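Local coordinates for protein carboxylase (Deinococcus radiodurans, PDB 5H80) that probably carries out, through its biotin carboxylase domain, the ATP-dependent carboxylation of biotin on a carrier protein, the first half-reaction of a biotin-dependent carboxylase, at residues Gln392-Pro397 and Phe448-Val453; Val404-Thr409 and Leu421-Val426; Ala371-Glu376 and Ser454-Phe459; Ala63-Gly68 and Ser415-Ala420; Arg40-Val45 and Pro109-Leu114. All blocks are in the same frame, centred on the assembly; numbering follows the deposited sequence.

In the fold
Contacts 1, 2 and 3 cluster in the C-terminal part of the biotin carboxylase domain, with centres about 11 Å from one another. The small ribbon of contact 1 packs Phe448 on Ala423 and Val425 of contact 2, and contacts 2 and 3 are joined by backbone bonds between strands 421-429 and 367-374. Contact 4 ties the loop running into strand 421-429 to the N-terminal part, and contact 5 lies wholly within that part. Their centres are about 13 Å apart, bridged by Arg40 and Asp66. Contacts 2 and 5, also about 13 Å apart between centres, meet through the salt bridge of Lys424 with Glu42. Contacts 1 and 2 also touch the second subunit.

Contact 1: Gln392-Pro397 and Phe448-Val453; sequences QTFTPP and FQIAGV
Phe448 packs against Pro396 and Pro397 and sets the edge of its ring against the face of Phe394, a T-shaped pair with centroids 5.2 Å apart and planes at 68°. Phe394 swings toward it because its CG stands anti to the backbone N (chi1 -164°), and Ile450 lies alongside, pointing the same way. The two prolines share one face of the Phe448 ring in CH-pi contacts: Pro396 CA sits 3.8 Å and Pro397 CD 3.9 Å from the centroid of Phe448, while Ile450 CD1 lies over the rim of the opposite face. On the other side of the ribbon Thr393 CB and Ala451 CB meet at 3.6 Å. Beyond them Thr395 and Gln449 run side by side; a water bonded to Thr395 OG1 is held only weakly by Gln449 NE2, whose stronger partner is Thr409 OG1 of the second subunit. Between the backbones, Ala451 N gives a bond of 2.8 Å to Thr393 O, and Thr395 N one of 2.9 Å to Gln449 O. Ala451 O accepts from both Gln392 N and Thr393 N, which approach from the same face of its plane. Gly452 has backbone angles that suit glycine. Two short antiparallel strands with a classic beta bulge thus form a two-stranded ribbon; its face bearing Phe394 and Ile450, with Phe448 beside it, packs toward strands 402-406 and 421-429.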
# COMPACT_ATOMS: atom_id res chain seq x y z
N GLN A 392 9.30 5.77 -22.77
CA GLN A 392 8.36 6.77 -23.29
C GLN A 392 7.06 6.95 -22.57
O GLN A 392 6.53 8.07 -22.52
CB GLN A 392 8.09 6.52 -24.81
CG GLN A 392 9.26 7.04 -25.64
CD GLN A 392 9.52 6.32 -26.94
OE1 GLN A 392 8.74 5.47 -27.38
NE2 GLN A 392 10.64 6.64 -27.55
N THR A 393 6.56 5.84 -22.05
CA THR A 393 5.37 5.80 -21.27
C THR A 393 5.73 4.83 -20.14
O THR A 393 6.38 3.78 -20.35
CB THR A 393 4.17 5.26 -22.08
OG1 THR A 393 4.03 6.05 -23.26
CG2 THR A 393 2.89 5.33 -21.29
N PHE A 394 5.38 5.26 -18.96
CA PHE A 394 5.66 4.49 -17.74
C PHE A 394 4.66 4.87 -16.67
O PHE A 394 4.76 5.91 -16.09
CB PHE A 394 7.11 4.78 -17.28
CG PHE A 394 7.63 3.78 -16.29
CD1 PHE A 394 8.13 2.54 -16.69
CD2 PHE A 394 7.59 4.07 -14.92
CE1 PHE A 394 8.63 1.63 -15.77
CE2 PHE A 394 8.06 3.14 -13.97
CZ PHE A 394 8.61 1.93 -14.42
N THR A 395 3.67 4.01 -16.42
CA THR A 395 2.53 4.32 -15.54
C THR A 395 2.29 3.00 -14.79
O THR A 395 1.61 2.12 -15.28
CB THR A 395 1.30 4.77 -16.29
OG1 THR A 395 1.69 5.85 -17.18
CG2 THR A 395 0.25 5.26 -15.34
N PRO A 396 2.97 2.88 -13.66
CA PRO A 396 2.84 1.62 -12.87
C PRO A 396 1.43 1.49 -12.30
O PRO A 396 0.73 2.47 -12.18
CB PRO A 396 3.90 1.79 -11.75
CG PRO A 396 4.86 2.78 -12.31
CD PRO A 396 4.01 3.76 -13.08
N PRO A 397 1.02 0.25 -11.96
CA PRO A 397 -0.23 -0.02 -11.30
C PRO A 397 -0.33 0.64 -9.97
O PRO A 397 0.67 0.89 -9.35
CB PRO A 397 -0.27 -1.56 -11.14
CG PRO A 397 1.13 -1.96 -11.26
CD PRO A 397 1.90 -0.93 -12.00
N PHE A 448 0.16 -2.16 -15.96
CA PHE A 448 1.46 -1.54 -16.12
C PHE A 448 1.78 -1.16 -17.57
O PHE A 448 2.16 -2.01 -18.36
CB PHE A 448 2.54 -2.46 -15.56
CG PHE A 448 3.75 -1.76 -14.97
CD1 PHE A 448 4.43 -2.44 -13.96
CD2 PHE A 448 4.26 -0.51 -15.39
CE1 PHE A 448 5.56 -1.91 -13.35
CE2 PHE A 448 5.44 0.05 -14.80
CZ PHE A 448 6.08 -0.66 -13.74
N GLN A 449 1.71 0.13 -17.82
CA GLN A 449 1.88 0.70 -19.21
C GLN A 449 3.32 1.10 -19.29
O GLN A 449 3.74 1.94 -18.50
CB GLN A 449 1.06 1.98 -19.38
CG GLN A 449 -0.42 1.90 -19.19
CD GLN A 449 -1.09 3.18 -19.61
OE1 GLN A 449 -1.19 3.48 -20.80
NE2 GLN A 449 -1.56 3.95 -18.63
N ILE A 450 4.08 0.37 -20.09
CA ILE A 450 5.41 0.72 -20.43
C ILE A 450 5.49 0.80 -21.98
O ILE A 450 5.06 -0.12 -22.65
CB ILE A 450 6.42 -0.31 -19.88
CG1 ILE A 450 6.16 -0.49 -18.38
CG2 ILE A 450 7.85 0.17 -20.10
CD1 ILE A 450 7.07 -1.49 -17.71
N ALA A 451 6.04 1.91 -22.47
CA ALA A 451 6.40 2.05 -23.91
C ALA A 451 7.83 2.59 -24.08
O ALA A 451 8.28 3.42 -23.26
CB ALA A 451 5.38 2.95 -24.59
N GLY A 452 8.52 2.10 -25.12
CA GLY A 452 9.87 2.54 -25.54
C GLY A 452 10.97 1.52 -25.27
O GLY A 452 11.99 1.60 -25.91
N VAL A 453 10.79 0.59 -24.29
CA VAL A 453 11.74 -0.52 -24.04
C VAL A 453 11.00 -1.85 -23.94
O VAL A 453 9.80 -1.84 -23.66
CB VAL A 453 12.51 -0.28 -22.70
CG1 VAL A 453 13.29 0.98 -22.79
CG2 VAL A 453 11.55 -0.20 -21.49
O HOH W 1 -1.23 6.45 -18.04

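Contact 2: Val404-Thr409 and Leu421-Val426; sequences VDTFVT and LLAKVV
Strands 404-406 and 421-426 run antiparallel, their axes 4.7 Å apart at closest and 162° between directions, with Asp405 and Lys424 as the hydrogen-bonded pair: Asp405 N to Lys424 O 3.0 Å, and Lys424 N to Asp405 O 2.8 Å. On one face Val404, in one of its two conformers, packs CG1 against Ala423 CB and CG2 beside Val425 CG2. On the other, Lys424 bends at chi3 (-60°) and brings CE to 4.0 Å from Asp405 CB. The charged ends do not touch; a water spans them, donating to Asp405 OD2 and accepting from Lys424 NZ. Each has firmer partners elsewhere, Arg403 for Asp405, and Val323 O and Glu42 for Lys424, so the buried ammonium is well supplied with acceptors. The pair closes one side of the antiparallel sheet of the C-terminal part, in which 402-406 is an outermost strand and 421-429 pairs on its other side with 367-374; there Leu422 and Ala423 both face Val373 in a classic beta bulge. Thr406 places OG1 anti to its own N (chi1 -172°) and donates to Leu422 O at 2.6 Å. Thr406 OG1 also accepts from Val408 N, making an ST turn. Phe407 presents its ring edge to Leu421 O, which lies in the ring plane, 3.3 Å from Phe407 CE2. Val408 CG2 lies over one face of that ring and also meets Leu422 CD2 at 3.8 Å.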
# COMPACT_ATOMS: atom_id res chain seq x y z
N VAL A 404 4.34 -0.21 -5.59
CA VAL A 404 5.40 -0.28 -6.61
C VAL A 404 6.64 0.51 -6.19
O VAL A 404 6.54 1.70 -5.98
CB VAL A 404 4.93 0.25 -7.98
CG1 VAL A 404 6.07 0.16 -9.01
CG2 VAL A 404 3.75 -0.53 -8.53
N ASP A 405 7.79 -0.18 -6.13
CA ASP A 405 9.07 0.42 -5.78
C ASP A 405 9.90 0.48 -7.10
O ASP A 405 10.26 -0.57 -7.72
CB ASP A 405 9.88 -0.32 -4.67
CG ASP A 405 9.27 -0.21 -3.28
OD1 ASP A 405 8.03 0.05 -3.17
OD2 ASP A 405 10.01 -0.27 -2.30
N THR A 406 10.24 1.71 -7.49
CA THR A 406 10.98 1.98 -8.74
C THR A 406 11.89 3.25 -8.52
O THR A 406 11.84 3.94 -7.53
CB THR A 406 10.01 2.10 -9.94
OG1 THR A 406 10.66 2.17 -11.26
CG2 THR A 406 9.07 3.28 -9.76
N PHE A 407 12.67 3.48 -9.58
CA PHE A 407 13.52 4.61 -9.84
C PHE A 407 13.24 5.31 -11.21
O PHE A 407 13.77 6.38 -11.50
CB PHE A 407 14.99 4.16 -9.74
CG PHE A 407 15.36 3.37 -10.87
CD1 PHE A 407 16.18 3.92 -11.94
CD2 PHE A 407 15.02 2.05 -10.96
CE1 PHE A 407 16.50 3.12 -13.03
CE2 PHE A 407 15.40 1.27 -12.01
CZ PHE A 407 16.10 1.78 -13.06
N VAL A 408 12.37 4.71 -12.00
CA VAL A 408 12.10 4.97 -13.48
C VAL A 408 11.07 6.11 -13.53
O VAL A 408 10.08 6.16 -12.78
CB VAL A 408 11.74 3.74 -14.30
CG1 VAL A 408 11.49 4.11 -15.76
CG2 VAL A 408 12.85 2.70 -14.22
N THR A 409 11.37 7.14 -14.34
CA THR A 409 10.29 8.07 -14.74
C THR A 409 10.35 8.24 -16.26
O THR A 409 11.30 7.77 -16.94
CB THR A 409 10.37 9.45 -14.10
OG1 THR A 409 11.66 10.01 -14.35
CG2 THR A 409 10.10 9.38 -12.59
N LEU A 421 16.45 -4.54 -13.74
CA LEU A 421 15.23 -4.20 -12.95
C LEU A 421 14.73 -2.83 -13.26
O LEU A 421 15.49 -1.80 -13.14
CB LEU A 421 15.52 -4.40 -11.53
CG LEU A 421 14.31 -4.27 -10.57
CD1 LEU A 421 13.36 -5.45 -10.74
CD2 LEU A 421 14.87 -4.23 -9.16
N LEU A 422 13.46 -2.75 -13.57
CA LEU A 422 12.76 -1.47 -13.80
C LEU A 422 11.82 -1.13 -12.64
O LEU A 422 11.80 0.01 -12.20
CB LEU A 422 11.90 -1.53 -15.05
CG LEU A 422 12.59 -1.50 -16.47
CD1 LEU A 422 11.53 -1.75 -17.55
CD2 LEU A 422 13.42 -0.23 -16.65
N ALA A 423 11.08 -2.17 -12.14
CA ALA A 423 10.23 -1.90 -10.98
C ALA A 423 9.88 -3.17 -10.24
O ALA A 423 9.78 -4.25 -10.85
CB ALA A 423 8.95 -1.21 -11.44
N LYS A 424 9.57 -3.03 -8.97
CA LYS A 424 9.06 -4.17 -8.20
C LYS A 424 7.58 -3.93 -7.87
O LYS A 424 7.31 -2.93 -7.33
CB LYS A 424 9.86 -4.44 -6.97
CG LYS A 424 11.38 -4.54 -7.18
CD LYS A 424 12.17 -4.78 -5.88
CE LYS A 424 12.06 -3.72 -4.78
NZ LYS A 424 12.96 -3.83 -3.59
N VAL A 425 6.72 -4.87 -8.20
CA VAL A 425 5.29 -4.77 -7.95
C VAL A 425 4.90 -5.73 -6.89
O VAL A 425 5.04 -6.96 -7.08
CB VAL A 425 4.49 -5.05 -9.21
CG1 VAL A 425 2.91 -5.04 -9.01
CG2 VAL A 425 4.92 -4.06 -10.32
N VAL A 426 4.36 -5.19 -5.80
CA VAL A 426 4.04 -5.99 -4.62
C VAL A 426 2.53 -5.97 -4.53
O VAL A 426 1.94 -4.86 -4.53
CB VAL A 426 4.69 -5.52 -3.35
CG1 VAL A 426 4.40 -6.42 -2.19
CG2 VAL A 426 6.24 -5.40 -3.57
O HOH W 2 12.45 -1.43 -2.47

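Contact 3: Ala371-Glu376 and Ser454-Phe459; sequences ARVNME and STNLAF
Asn456 turns its amide to the backbone of strand 367-374, near its C-terminal end, and uses both ends of it. Its ND2 donates to Arg372 O at 3.0 Å, in the carbonyl plane and close to the amide's own plane, while its OD1 accepts from Asn374 N at 2.8 Å. That second bond is straight at the hydrogen (169°) but descends on OD1 from above the carbonyl plane. A third bond, from Asn456 N to Asn374 O, returns through the backbone, so the backbone N and O of Asn374 are both paired with Asn456. With CG between its backbone N and carbonyl carbon (chi1 74°), the Asn456 side chain folds back far enough for this. Asn456 ND2 also donates to a water 2.9 Å away, which in turn donates to Glu376 OE1. Asn374 ND2 also donates to Glu376 OE1, from above the carboxylate plane; it lies 3.5 Å from Asn456 ND2 without bonding to it. Farther on, Glu376 N makes a weak bond with Ser454 O, and Met375 CA approaches the same carbonyl at 3.1 Å. Apolar packing is confined to Val373, whose two methyls touch Leu457. Leu457 N donates to Thr455 OG1 in an ST turn, and Asn456 occupies the N-cap position without a side-chain capping bond; this start of helix 457-465 packs against strand 367-374 of the C-terminal antiparallel sheet.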
# COMPACT_ATOMS: atom_id res chain seq x y z
N ALA A 371 6.52 -9.21 -7.83
CA ALA A 371 7.03 -9.61 -9.14
C ALA A 371 8.14 -8.56 -9.57
O ALA A 371 7.97 -7.38 -9.41
CB ALA A 371 5.98 -9.70 -10.15
N ARG A 372 9.29 -9.06 -10.06
CA ARG A 372 10.29 -8.15 -10.61
C ARG A 372 10.02 -7.85 -12.14
O ARG A 372 10.09 -8.77 -13.03
CB ARG A 372 11.61 -8.87 -10.42
CG ARG A 372 11.96 -9.23 -8.91
CD ARG A 372 13.48 -9.56 -8.71
NE ARG A 372 13.78 -10.13 -7.36
CZ ARG A 372 15.03 -10.35 -6.90
NH1 ARG A 372 16.07 -9.92 -7.57
NH2 ARG A 372 15.22 -10.91 -5.72
N VAL A 373 9.70 -6.60 -12.42
CA VAL A 373 9.57 -6.08 -13.80
C VAL A 373 10.90 -5.70 -14.40
O VAL A 373 11.55 -4.79 -13.83
CB VAL A 373 8.51 -5.01 -13.88
CG1 VAL A 373 8.27 -4.60 -15.31
CG2 VAL A 373 7.23 -5.51 -13.18
N ASN A 374 11.33 -6.48 -15.39
CA ASN A 374 12.66 -6.29 -15.99
C ASN A 374 12.57 -5.80 -17.47
O ASN A 374 11.63 -6.11 -18.18
CB ASN A 374 13.56 -7.52 -15.92
CG ASN A 374 13.78 -8.12 -14.53
OD1 ASN A 374 14.05 -7.41 -13.55
ND2 ASN A 374 13.81 -9.45 -14.48
N MET A 375 13.60 -5.09 -17.89
CA MET A 375 13.83 -4.74 -19.30
C MET A 375 14.52 -5.96 -19.86
O MET A 375 15.65 -6.25 -19.49
CB MET A 375 14.72 -3.49 -19.32
CG MET A 375 14.92 -2.92 -20.69
SD MET A 375 15.71 -1.34 -20.48
CE MET A 375 16.10 -1.04 -22.24
N GLU A 376 13.82 -6.72 -20.69
CA GLU A 376 14.31 -7.98 -21.31
C GLU A 376 13.13 -8.77 -21.85
O GLU A 376 12.54 -8.37 -22.84
CB GLU A 376 15.09 -8.90 -20.36
CG GLU A 376 14.27 -9.55 -19.24
CD GLU A 376 15.09 -9.98 -18.01
OE1 GLU A 376 14.52 -10.74 -17.16
OE2 GLU A 376 16.28 -9.54 -17.88
N SER A 454 11.66 -3.00 -24.16
CA SER A 454 10.94 -4.24 -24.01
C SER A 454 11.05 -4.67 -22.53
O SER A 454 12.10 -4.46 -21.90
CB SER A 454 11.43 -5.37 -24.93
OG SER A 454 11.21 -4.96 -26.28
N THR A 455 10.00 -5.34 -22.07
CA THR A 455 9.90 -5.91 -20.73
C THR A 455 9.44 -7.40 -20.66
O THR A 455 8.89 -8.01 -21.62
CB THR A 455 8.95 -5.08 -19.79
OG1 THR A 455 7.57 -5.42 -20.01
CG2 THR A 455 9.17 -3.57 -19.87
N ASN A 456 9.56 -7.92 -19.44
CA ASN A 456 9.05 -9.20 -19.03
C ASN A 456 7.55 -9.21 -18.62
O ASN A 456 7.08 -10.18 -18.10
CB ASN A 456 9.98 -9.94 -18.05
CG ASN A 456 9.98 -9.36 -16.64
OD1 ASN A 456 9.48 -8.26 -16.45
ND2 ASN A 456 10.59 -10.04 -15.70
N LEU A 457 6.83 -8.13 -18.80
CA LEU A 457 5.45 -8.14 -18.32
C LEU A 457 4.56 -9.27 -18.84
O LEU A 457 3.84 -9.91 -18.04
CB LEU A 457 4.76 -6.82 -18.47
CG LEU A 457 5.21 -5.66 -17.60
CD1 LEU A 457 4.81 -4.41 -18.30
CD2 LEU A 457 4.55 -5.70 -16.21
N ALA A 458 4.66 -9.62 -20.11
CA ALA A 458 3.92 -10.83 -20.61
C ALA A 458 4.37 -12.12 -20.02
O ALA A 458 3.57 -13.00 -19.76
CB ALA A 458 3.97 -10.92 -22.16
N PHE A 459 5.68 -12.29 -19.87
CA PHE A 459 6.20 -13.47 -19.25
C PHE A 459 5.74 -13.71 -17.78
O PHE A 459 5.34 -14.81 -17.44
CB PHE A 459 7.65 -13.48 -19.40
CG PHE A 459 8.28 -14.76 -18.99
CD1 PHE A 459 8.34 -15.84 -19.89
CD2 PHE A 459 8.85 -14.93 -17.76
CE1 PHE A 459 8.92 -17.04 -19.54
CE2 PHE A 459 9.38 -16.14 -17.41
CZ PHE A 459 9.45 -17.19 -18.28
O HOH W 3 12.01 -12.36 -16.76

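Contact 4: Ala63-Gly68 and Ser415-Ala420; sequences APDDAG and SPQYDA
Asp65 OD1 accepts a hydrogen bond from Tyr418 OH at 2.7 Å, on the syn side of the carboxylate and 19° out of its plane. The carboxylate joins two loops: the short 3-10 segment 64-66 after strand 57-62 of the N-terminal parallel sheet, and a type I beta turn from Ser415 to Tyr418 that precedes strand 421-429. Asp65 OD2 is gripped in turn by Ser415 OG, 2.9 Å away, which comes from above the carboxylate plane. With one bond on each oxygen, the group's rotation is fixed. Asp65 stands with CG between its backbone N and carbonyl carbon (chi1 71°), pointing at the incoming tyrosine, its carboxylate steeply inclined to the ring. Asp66 approaches the same ring at a flatter angle, 24° between planes, but its OD1 forms a salt bridge with Arg40, whose guanidinium also makes a cation-pi contact with Tyr418. Gln417 lays its CB over the centre of one face of the Tyr418 ring, and its OE1 bonds to Ala86 N. Ser415 OG serves as acceptor too, since Gln417 N donates to it at 3.0 Å in an ST turn.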
# COMPACT_ATOMS: atom_id res chain seq x y z
N ALA A 63 26.46 8.32 -10.97
CA ALA A 63 27.31 8.36 -12.17
C ALA A 63 26.54 9.09 -13.24
O ALA A 63 25.29 9.04 -13.27
CB ALA A 63 27.61 6.95 -12.61
N PRO A 64 27.23 9.84 -14.16
CA PRO A 64 26.44 10.50 -15.17
C PRO A 64 25.41 9.74 -16.05
O PRO A 64 24.31 10.24 -16.35
CB PRO A 64 27.53 11.22 -16.07
CG PRO A 64 28.79 11.19 -15.26
CD PRO A 64 28.69 9.94 -14.43
N ASP A 65 25.68 8.51 -16.40
CA ASP A 65 24.74 7.65 -17.15
C ASP A 65 23.54 7.18 -16.32
O ASP A 65 22.70 6.58 -16.84
CB ASP A 65 25.39 6.45 -17.72
CG ASP A 65 25.77 5.41 -16.68
OD1 ASP A 65 25.80 5.66 -15.46
OD2 ASP A 65 26.23 4.33 -17.16
N ASP A 66 23.53 7.57 -15.05
CA ASP A 66 22.48 7.26 -14.10
C ASP A 66 21.77 8.52 -13.71
O ASP A 66 21.03 8.53 -12.73
CB ASP A 66 23.11 6.55 -12.88
CG ASP A 66 22.19 5.48 -12.27
OD1 ASP A 66 21.20 5.08 -12.93
OD2 ASP A 66 22.56 5.04 -11.17
N ALA A 67 22.08 9.67 -14.35
CA ALA A 67 21.64 10.91 -13.78
C ALA A 67 20.10 11.16 -13.77
O ALA A 67 19.63 11.94 -12.95
CB ALA A 67 22.44 12.11 -14.34
N GLY A 68 19.36 10.45 -14.57
CA GLY A 68 17.88 10.68 -14.67
C GLY A 68 17.10 9.80 -13.68
O GLY A 68 15.92 9.99 -13.48
N SER A 415 20.72 2.41 -18.49
CA SER A 415 22.08 2.14 -18.94
C SER A 415 22.33 0.67 -18.78
O SER A 415 21.96 0.05 -17.73
CB SER A 415 23.09 2.94 -18.11
OG SER A 415 24.40 2.37 -18.20
N PRO A 416 23.01 0.07 -19.78
CA PRO A 416 23.38 -1.34 -19.61
C PRO A 416 24.43 -1.61 -18.54
O PRO A 416 24.82 -2.76 -18.32
CB PRO A 416 23.95 -1.72 -20.99
CG PRO A 416 24.50 -0.45 -21.53
CD PRO A 416 23.58 0.65 -21.02
N GLN A 417 24.95 -0.58 -17.87
CA GLN A 417 25.86 -0.79 -16.81
C GLN A 417 25.22 -1.44 -15.60
O GLN A 417 25.90 -1.96 -14.74
CB GLN A 417 26.43 0.54 -16.35
CG GLN A 417 27.43 1.14 -17.36
CD GLN A 417 28.76 0.43 -17.24
OE1 GLN A 417 29.22 0.13 -16.12
NE2 GLN A 417 29.35 0.09 -18.37
N TYR A 418 23.90 -1.41 -15.54
CA TYR A 418 23.18 -1.77 -14.30
C TYR A 418 22.23 -2.89 -14.69
O TYR A 418 21.93 -3.14 -15.87
CB TYR A 418 22.41 -0.59 -13.69
CG TYR A 418 23.25 0.66 -13.59
CD1 TYR A 418 24.38 0.64 -12.79
CD2 TYR A 418 23.03 1.73 -14.38
CE1 TYR A 418 25.25 1.74 -12.75
CE2 TYR A 418 23.89 2.87 -14.34
CZ TYR A 418 25.01 2.84 -13.53
OH TYR A 418 25.94 3.90 -13.46
N ASP A 419 21.75 -3.55 -13.66
CA ASP A 419 20.87 -4.66 -13.88
C ASP A 419 19.57 -4.22 -14.58
O ASP A 419 19.31 -3.01 -14.75
CB ASP A 419 20.68 -5.40 -12.57
CG ASP A 419 19.73 -4.70 -11.59
OD1 ASP A 419 18.83 -3.92 -12.03
OD2 ASP A 419 19.91 -4.91 -10.37
N ALA A 420 18.75 -5.23 -14.93
CA ALA A 420 17.60 -5.03 -15.83
C ALA A 420 16.35 -4.63 -15.05
O ALA A 420 15.35 -4.32 -15.70
CB ALA A 420 17.29 -6.29 -16.64

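Contact 5: Arg40-Val45 and Pro109-Leu114; sequences RGEVAV and PGYGFL
The start of helix 42-53, which follows the first strand of the N-terminal parallel sheet, meets here the loop after strand 106-108, with Gly110 and Gly112 in it. Tyr111 lies across that start. Its hydroxyl donates to Glu42 OE1 at 2.5 Å, a short bond met on the syn side of the carboxylate, 19° out of plane, with the oxygen at the ring's edge. Glu42 reaches it by folding back on itself, CG between its backbone N and carbonyl carbon (chi1 73°) and the chain bent again at chi2. Glu42 OE1 also takes a salt bridge from Lys424, whose ammonium makes a weak bond to Tyr111 OH as well, so this one carboxylate oxygen is shared by the hydroxyl and the ammonium. Val43 passes the tyrosine in the opposite direction and lays CG2 over one face of the ring, 3.6 Å from the Tyr111 centroid, a CH-pi contact offset toward the rim. Gly110 also approaches Val43 CG2, its CA 4.3 Å away, and its positive phi suits glycine. Arg40 curls through bends at chi2 and chi3, and its CG meets Phe113 CZ at 3.9 Å. Its guanidinium is turned elsewhere, to Asp66 in a salt bridge and to the rings of Tyr418 and Phe407. Helix 70-74 packs on Arg40, Ala44 and Val45 through His71 and Leu70, while the Tyr111 side chain extends onto the loop residues Arg320, Leu321 and Val323 ahead of helix 325-332.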
# COMPACT_ATOMS: atom_id res chain seq x y z
N ARG A 40 22.31 2.84 -5.93
CA ARG A 40 21.56 3.56 -6.95
C ARG A 40 20.25 2.90 -7.27
O ARG A 40 19.99 1.79 -6.78
CB ARG A 40 22.49 3.71 -8.18
CG ARG A 40 23.11 2.42 -8.62
CD ARG A 40 22.23 1.63 -9.52
NE ARG A 40 21.59 2.35 -10.69
CZ ARG A 40 20.57 1.85 -11.42
NH1 ARG A 40 20.02 2.52 -12.44
NH2 ARG A 40 20.09 0.62 -11.16
N GLY A 41 19.39 3.52 -8.09
CA GLY A 41 18.26 2.82 -8.64
C GLY A 41 17.20 2.65 -7.56
O GLY A 41 17.22 3.45 -6.57
N GLU A 42 16.42 1.56 -7.66
CA GLU A 42 15.21 1.39 -6.81
C GLU A 42 15.58 1.31 -5.30
O GLU A 42 14.96 2.01 -4.46
CB GLU A 42 14.32 0.26 -7.27
CG GLU A 42 14.87 -1.10 -7.00
CD GLU A 42 14.61 -1.61 -5.56
OE1 GLU A 42 15.15 -2.66 -5.27
OE2 GLU A 42 14.03 -0.92 -4.67
N VAL A 43 16.70 0.69 -4.95
CA VAL A 43 17.15 0.66 -3.56
C VAL A 43 17.58 2.04 -2.92
O VAL A 43 17.29 2.24 -1.70
CB VAL A 43 18.14 -0.49 -3.24
CG1 VAL A 43 19.56 -0.22 -3.65
CG2 VAL A 43 18.02 -0.89 -1.77
N ALA A 44 18.16 2.96 -3.73
CA ALA A 44 18.65 4.14 -3.25
C ALA A 44 17.35 4.92 -2.99
O ALA A 44 17.30 5.63 -2.00
CB ALA A 44 19.39 4.87 -4.27
N VAL A 45 16.42 4.76 -3.89
CA VAL A 45 15.08 5.47 -3.66
C VAL A 45 14.39 4.97 -2.34
O VAL A 45 13.91 5.80 -1.45
CB VAL A 45 14.19 5.26 -4.93
CG1 VAL A 45 12.77 5.71 -4.70
CG2 VAL A 45 14.60 6.00 -6.22
N PRO A 109 24.86 0.81 2.47
CA PRO A 109 25.32 0.20 1.24
C PRO A 109 24.26 -0.48 0.32
O PRO A 109 24.56 -0.96 -0.79
CB PRO A 109 26.27 -0.84 1.80
CG PRO A 109 25.60 -1.32 2.97
CD PRO A 109 24.94 -0.13 3.59
N GLY A 110 22.98 -0.35 0.70
CA GLY A 110 21.90 -1.15 0.09
C GLY A 110 22.14 -2.62 -0.11
O GLY A 110 22.40 -3.31 0.82
N TYR A 111 21.87 -3.14 -1.31
CA TYR A 111 22.24 -4.52 -1.59
C TYR A 111 22.97 -4.49 -2.91
O TYR A 111 22.81 -3.53 -3.76
CB TYR A 111 21.04 -5.51 -1.57
CG TYR A 111 19.67 -4.90 -1.99
CD1 TYR A 111 19.41 -4.59 -3.26
CD2 TYR A 111 18.68 -4.72 -1.07
CE1 TYR A 111 18.17 -4.06 -3.63
CE2 TYR A 111 17.44 -4.22 -1.42
CZ TYR A 111 17.23 -3.88 -2.72
OH TYR A 111 16.02 -3.31 -2.99
N GLY A 112 23.81 -5.50 -3.07
CA GLY A 112 24.76 -5.50 -4.15
C GLY A 112 25.88 -4.54 -3.80
O GLY A 112 26.01 -4.03 -2.60
N PHE A 113 26.64 -4.21 -4.86
CA PHE A 113 27.73 -3.19 -4.72
C PHE A 113 28.63 -3.65 -3.50
O PHE A 113 29.02 -4.84 -3.42
CB PHE A 113 27.08 -1.78 -4.69
CG PHE A 113 26.41 -1.40 -6.04
CD1 PHE A 113 27.16 -0.78 -7.07
CD2 PHE A 113 25.11 -1.79 -6.35
CE1 PHE A 113 26.59 -0.52 -8.32
CE2 PHE A 113 24.53 -1.51 -7.60
CZ PHE A 113 25.26 -0.84 -8.56
N LEU A 114 28.74 -2.82 -2.48
CA LEU A 114 29.70 -3.03 -1.37
C LEU A 114 29.01 -3.50 -0.10
O LEU A 114 29.60 -3.53 0.97
CB LEU A 114 30.44 -1.69 -1.14
CG LEU A 114 31.27 -1.20 -2.33
CD1 LEU A 114 31.94 0.13 -2.03
CD2 LEU A 114 32.29 -2.22 -2.81